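Enoyl-CoA hydratase subunit II (Geobacillus kaustophilus, PDB 2EJ5) catalyses the hydration of enoyl-CoA thioesters as a crotonase-family lyase, probably in phenylacetic acid breakdown. Local coordinates at the interface of chains A and B. Numbering follows the deposited sequence. Chains: chain A/B, Enoyl-CoA hydratase subunit II.

The interface of chains A and B. Residues chain A 230, 233-234, 236, 238-239; chain B 75, 134-136.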
# COMPACT_ATOMS: atom_id res chain seq x y z
N GLN A 230 -9.08 -3.46 -22.62
CA GLN A 230 -9.97 -2.41 -23.07
C GLN A 230 -10.47 -2.71 -24.48
O GLN A 230 -11.56 -2.30 -24.79
CB GLN A 230 -9.28 -1.04 -23.07
CG GLN A 230 -10.26 0.14 -23.12
CD GLN A 230 -11.01 0.30 -21.81
OE1 GLN A 230 -11.78 -0.60 -21.38
NE2 GLN A 230 -10.77 1.42 -21.15
N ALA A 233 -13.27 -4.97 -23.52
CA ALA A 233 -14.45 -4.32 -22.94
C ALA A 233 -15.18 -3.54 -24.03
O ALA A 233 -16.41 -3.47 -24.03
CB ALA A 233 -14.07 -3.40 -21.74
N GLY A 234 -14.41 -3.00 -24.97
CA GLY A 234 -14.93 -2.14 -26.00
C GLY A 234 -15.82 -2.84 -27.01
O GLY A 234 -16.60 -2.18 -27.67
N THR A 236 -17.86 -5.27 -26.22
CA THR A 236 -18.89 -5.85 -25.41
C THR A 236 -20.25 -5.15 -25.70
O THR A 236 -20.29 -3.99 -26.15
CB THR A 236 -18.37 -5.67 -23.94
OG1 THR A 236 -18.24 -6.91 -23.22
CG2 THR A 236 -19.06 -4.56 -23.18
N ASP A 238 -22.43 -4.41 -23.46
CA ASP A 238 -22.61 -3.46 -22.38
C ASP A 238 -22.01 -2.10 -22.69
O ASP A 238 -22.62 -1.09 -22.40
CB ASP A 238 -22.11 -4.06 -21.07
CG ASP A 238 -23.15 -4.94 -20.41
OD1 ASP A 238 -24.30 -5.00 -20.92
OD2 ASP A 238 -22.85 -5.55 -19.38
N HIS A 239 -20.84 -2.08 -23.32
CA HIS A 239 -20.21 -0.83 -23.72
C HIS A 239 -21.12 -0.03 -24.66
O HIS A 239 -21.28 1.19 -24.47
CB HIS A 239 -18.84 -1.08 -24.37
CG HIS A 239 -18.23 0.14 -24.98
ND1 HIS A 239 -18.17 1.35 -24.33
CD2 HIS A 239 -17.63 0.33 -26.18
CE1 HIS A 239 -17.57 2.24 -25.10
NE2 HIS A 239 -17.22 1.64 -26.23
N HIS B 75 -10.28 0.08 -29.12
CA HIS B 75 -9.88 0.70 -27.84
C HIS B 75 -8.45 0.39 -27.44
O HIS B 75 -7.76 1.22 -26.83
CB HIS B 75 -10.86 0.30 -26.74
CG HIS B 75 -12.24 0.83 -26.95
ND1 HIS B 75 -13.13 0.24 -27.83
CD2 HIS B 75 -12.88 1.90 -26.43
CE1 HIS B 75 -14.26 0.92 -27.83
NE2 HIS B 75 -14.14 1.93 -26.98
N VAL B 134 -19.80 3.31 -18.71
CA VAL B 134 -19.89 2.98 -20.14
C VAL B 134 -19.34 1.57 -20.43
O VAL B 134 -18.98 1.25 -21.56
CB VAL B 134 -19.28 4.08 -21.07
CG1 VAL B 134 -20.11 5.39 -20.95
CG2 VAL B 134 -17.82 4.38 -20.75
N GLY B 135 -19.29 0.73 -19.40
CA GLY B 135 -18.82 -0.65 -19.60
C GLY B 135 -17.36 -0.85 -19.93
O GLY B 135 -16.97 -1.95 -20.42
N LEU B 136 -16.54 0.14 -19.61
CA LEU B 136 -15.10 0.07 -19.84
C LEU B 136 -14.30 -0.05 -18.53
O LEU B 136 -14.85 0.07 -17.43
CB LEU B 136 -14.64 1.30 -20.66
CG LEU B 136 -15.09 1.42 -22.14
CD1 LEU B 136 -14.47 2.63 -22.78
CD2 LEU B 136 -14.80 0.14 -22.98
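A:Gln230, A:Gly234 and A:His239, carried by the end of helix 219-235 and the first turn of helix 237-246, meet the start of helix 75-92 at B:His75 and the segment B:Val134 to B:Leu136, where B:Gly135 turns the chain with positive phi (69°). The junction illustrates how one histidine can serve an interface by hydrogen bonding at one ring nitrogen and packing with the rest. A:His239 holds CG anti to its backbone N (chi1 171°), which sends the imidazole across to chain B. Its ND1 donates to the carbonyl O of B:Val134 over 2.9 Å; the oxygen lies almost in the ring plane, and the nearly straight bond meets it close to the C=O axis. At the far tip, NE2 of A:His239 comes within 3.2 Å of NE2 of B:His75, at most a bent hydrogen bond, since each nitrogen sits well out of the other's ring plane; with ND1 donating, a neutral A:His239 would have to accept here. The imidazoles meet tip to tip, planes 82° apart, edge to face. Beside this pair, B:Leu136 lays CD2 over one face of A:His239, offset toward the rim, 3.9 Å from the ring centroid, and more loosely caps B:His75; the leucine's CB and CD2 also pack on OE1 of A:Gln230. The bare CA of A:Gly234 sits over the face of B:His75, whose CB lies 3.3 Å from the backbone O of A:Gln230. An alanine in place of A:His239 would probably leave the B:Val134 carbonyl without this donor, B:His75 without the ring tip it meets and B:Leu136 without the ring it packs against. In the deposited trimer this patch probably helps lock the C-terminal helices of one subunit onto its neighbour.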